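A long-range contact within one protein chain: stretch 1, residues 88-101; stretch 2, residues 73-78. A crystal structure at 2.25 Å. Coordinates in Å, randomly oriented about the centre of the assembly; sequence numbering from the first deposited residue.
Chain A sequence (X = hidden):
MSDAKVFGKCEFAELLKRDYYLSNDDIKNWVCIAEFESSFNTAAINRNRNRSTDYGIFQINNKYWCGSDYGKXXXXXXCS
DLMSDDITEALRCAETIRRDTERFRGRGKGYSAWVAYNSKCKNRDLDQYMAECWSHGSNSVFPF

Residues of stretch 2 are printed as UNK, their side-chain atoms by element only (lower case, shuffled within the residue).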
# COMPACT_ATOMS: atom_id res chain seq x y z
N THR A 88 -3.53 4.23 -9.21
CA THR A 88 -2.48 3.73 -10.14
C THR A 88 -1.07 3.93 -9.55
O THR A 88 -0.32 2.92 -9.46
CB THR A 88 -2.65 4.32 -11.55
OG1 THR A 88 -4.01 4.08 -11.95
CG2 THR A 88 -1.69 3.69 -12.54
N GLU A 89 -0.68 5.16 -9.22
CA GLU A 89 0.75 5.46 -8.86
C GLU A 89 1.05 4.88 -7.48
O GLU A 89 2.19 4.41 -7.27
CB GLU A 89 1.01 6.96 -8.88
CG GLU A 89 0.86 7.59 -10.25
CD GLU A 89 2.02 7.36 -11.20
OE1 GLU A 89 2.08 8.12 -12.18
OE2 GLU A 89 2.87 6.45 -10.95
N ALA A 90 0.07 4.91 -6.57
CA ALA A 90 0.16 4.29 -5.22
C ALA A 90 0.51 2.82 -5.41
O ALA A 90 1.53 2.38 -4.83
CB ALA A 90 -1.13 4.47 -4.44
N LEU A 91 -0.24 2.13 -6.27
CA LEU A 91 -0.04 0.68 -6.52
C LEU A 91 1.33 0.50 -7.19
O LEU A 91 2.16 -0.32 -6.66
CB LEU A 91 -1.21 0.18 -7.35
CG LEU A 91 -1.19 -1.30 -7.75
CD1 LEU A 91 -1.05 -2.21 -6.53
CD2 LEU A 91 -2.44 -1.63 -8.53
N ARG A 92 1.60 1.25 -8.27
CA ARG A 92 2.88 1.12 -9.00
C ARG A 92 4.02 1.24 -7.97
O ARG A 92 4.93 0.36 -7.96
CB ARG A 92 2.96 2.13 -10.14
CG ARG A 92 4.15 1.93 -11.08
CD ARG A 92 4.10 2.88 -12.27
NE ARG A 92 3.00 2.49 -13.15
CZ ARG A 92 2.05 3.30 -13.63
NH1 ARG A 92 2.07 4.60 -13.37
NH2 ARG A 92 1.10 2.82 -14.41
N CYS A 93 3.94 2.23 -7.07
CA CYS A 93 5.04 2.51 -6.11
C CYS A 93 5.08 1.43 -5.00
O CYS A 93 6.23 1.01 -4.59
CB CYS A 93 4.92 3.91 -5.53
SG CYS A 93 6.26 4.32 -4.39
N ALA A 94 3.93 0.96 -4.54
CA ALA A 94 3.87 -0.15 -3.55
C ALA A 94 4.53 -1.39 -4.17
O ALA A 94 5.36 -2.03 -3.50
CB ALA A 94 2.45 -0.40 -3.06
N GLU A 95 4.27 -1.70 -5.43
CA GLU A 95 4.89 -2.90 -6.07
C GLU A 95 6.41 -2.74 -6.14
O GLU A 95 7.10 -3.78 -6.08
CB GLU A 95 4.32 -3.11 -7.46
CG GLU A 95 2.89 -3.59 -7.41
CD GLU A 95 2.23 -3.79 -8.76
OE1 GLU A 95 1.29 -4.59 -8.84
OE2 GLU A 95 2.65 -3.12 -9.71
N THR A 96 6.90 -1.52 -6.36
CA THR A 96 8.36 -1.21 -6.32
C THR A 96 8.91 -1.38 -4.89
O THR A 96 10.05 -1.91 -4.74
CB THR A 96 8.63 0.22 -6.81
OG1 THR A 96 8.19 0.22 -8.16
CG2 THR A 96 10.09 0.63 -6.72
N ILE A 97 8.17 -0.89 -3.88
CA ILE A 97 8.58 -1.07 -2.45
C ILE A 97 8.66 -2.58 -2.16
O ILE A 97 9.71 -3.02 -1.64
CB ILE A 97 7.62 -0.33 -1.50
CG1 ILE A 97 7.75 1.19 -1.68
CG2 ILE A 97 7.84 -0.76 -0.05
CD1 ILE A 97 6.69 1.96 -0.97
N ARG A 98 7.63 -3.34 -2.52
CA ARG A 98 7.61 -4.82 -2.41
C ARG A 98 8.77 -5.43 -3.21
O ARG A 98 9.46 -6.30 -2.66
CB ARG A 98 6.29 -5.41 -2.93
CG ARG A 98 6.07 -6.85 -2.48
CD ARG A 98 4.89 -7.54 -3.16
NE ARG A 98 5.02 -7.44 -4.59
CZ ARG A 98 4.02 -7.27 -5.45
NH1 ARG A 98 2.77 -7.17 -5.01
NH2 ARG A 98 4.27 -7.16 -6.75
N ARG A 99 9.01 -5.00 -4.45
CA ARG A 99 10.09 -5.56 -5.30
C ARG A 99 11.43 -5.32 -4.60
O ARG A 99 12.17 -6.31 -4.41
CB ARG A 99 10.05 -5.01 -6.73
CG ARG A 99 11.05 -5.67 -7.66
CD ARG A 99 11.00 -5.19 -9.10
NE ARG A 99 10.48 -3.83 -9.23
CZ ARG A 99 9.20 -3.50 -9.49
NH1 ARG A 99 8.26 -4.41 -9.67
NH2 ARG A 99 8.86 -2.22 -9.58
N ASP A 100 11.73 -4.09 -4.19
CA ASP A 100 13.08 -3.77 -3.61
C ASP A 100 13.28 -4.49 -2.27
O ASP A 100 14.38 -5.07 -2.05
CB ASP A 100 13.26 -2.26 -3.45
CG ASP A 100 13.43 -1.57 -4.80
OD1 ASP A 100 13.25 -2.24 -5.85
OD2 ASP A 100 13.75 -0.36 -4.80
N THR A 101 12.26 -4.45 -1.40
CA THR A 101 12.29 -5.11 -0.07
C THR A 101 12.61 -6.59 -0.28
O THR A 101 13.52 -7.08 0.40
CB THR A 101 10.99 -4.91 0.71
OG1 THR A 101 10.84 -3.52 0.95
CG2 THR A 101 10.98 -5.64 2.03
N UNK A 73 13.93 9.42 -3.73
CA UNK A 73 12.71 9.35 -4.58
C UNK A 73 12.77 8.06 -5.42
O UNK A 73 12.73 8.15 -6.66
c UNK A 73 11.24 10.83 -6.04
n UNK A 73 11.09 11.87 -6.84
c UNK A 73 12.61 10.62 -5.43
o UNK A 73 10.31 10.07 -5.78
N UNK A 74 12.84 6.88 -4.79
CA UNK A 74 13.04 5.61 -5.56
C UNK A 74 11.92 5.45 -6.59
O UNK A 74 12.20 5.06 -7.72
c UNK A 74 13.18 4.38 -4.65
c UNK A 74 14.51 4.41 -3.90
c UNK A 74 13.05 3.08 -5.43
N UNK A 75 10.68 5.80 -6.24
CA UNK A 75 9.51 5.63 -7.13
C UNK A 75 9.44 6.75 -8.18
O UNK A 75 8.55 6.65 -9.08
c UNK A 75 8.21 5.58 -6.34
s UNK A 75 8.02 4.04 -5.41
N UNK A 76 10.32 7.75 -8.06
CA UNK A 76 10.49 8.85 -9.04
C UNK A 76 9.14 9.52 -9.26
O UNK A 76 8.71 9.63 -10.41
c UNK A 76 11.12 8.31 -10.33
c UNK A 76 12.60 7.96 -10.16
c UNK A 76 13.49 9.18 -9.84
n UNK A 76 15.73 8.22 -9.25
c UNK A 76 14.53 8.95 -8.75
N UNK A 77 8.50 9.92 -8.17
CA UNK A 77 7.12 10.46 -8.16
C UNK A 77 7.02 11.49 -7.04
O UNK A 77 7.60 11.30 -5.96
c UNK A 77 4.72 9.67 -8.52
c UNK A 77 4.59 9.69 -10.01
c UNK A 77 6.12 9.29 -8.04
c UNK A 77 6.07 8.71 -6.63
N UNK A 78 6.32 12.63 -7.29
CA UNK A 78 5.84 13.50 -6.22
C UNK A 78 4.87 12.74 -5.29
O UNK A 78 3.92 12.08 -5.78
c UNK A 78 5.12 14.68 -6.92
c UNK A 78 4.97 14.28 -8.37
c UNK A 78 5.86 13.08 -8.62

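Position 73 carries four side-chain atoms: two carbons, the second bearing one oxygen and one nitrogen. Nothing on stretch 1 lies within reach. A carboxamide on a single methylene is asparagine, N73. The amide suits a turn opening, because its oxygen can serve the backbone: the N of position 77 donates to N73 OD1 at 3.0 Å, with a nearly straight angle of 164°. N73 also begins a type I beta turn that ends at position 76.

Position 74 has three carbons, the first carrying the other two. This fork at CB, with no heteroatom, is valine, V74. One methyl, CG1, lies 3.6 Å from D100 OD2 and 4.1 Å from T96 CG2. These are packing contacts at an exposed edge, where a short, branched side chain meets the helix without needing a polar partner.

Position 75 has one carbon and then one sulfur, and that sulfur lies 2.1 Å from C93 SG, a covalent distance. The residue is cysteine, C75. Its chi1 of -72° (m) and the t rotamer of C93 bring the sulfurs together, and the chi3 of 83° is close to the right angle a disulfide prefers. The sulfur of C75 also packs 4.1 Å from T96 CB, one helical turn beyond C93.

Position 76 extends four carbons in a row to a terminal nitrogen: lysine, K76. It is exposed and does not touch stretch 1, as befits a long charged chain at the end of a turn. Its phi/psi of 55/53 is a left-handed conformation.

Position 77 has four carbons, forked at the first, with one arm two carbons long. That is isoleucine, I77. The longer arm ends in CD1, 3.7 Å from CD of E89, so an apolar tip rests against the carboxylate carbon. E89 also forms a salt bridge within the helix, R92 NH1 to E89 OE2 at 3.1 Å, whose hydrogen bond is weak.

Position 78 has three carbons closing a ring onto the backbone N, which identifies proline, P78. The ring removes the amide hydrogen and holds phi near -61°; it stays clear of stretch 1.

The contact therefore works around one covalent link. No hydrogen bond crosses between the stretches, and C93 and C75 come to 5.5 Å between their CA atoms. About this disulfide, E89, C93, T96 and D100 recur every three or four residues, giving the helix a face toward the loop: I77 packs near E89, V74 near T96 and D100.

Stretch 2 (73-78) NVCKIP
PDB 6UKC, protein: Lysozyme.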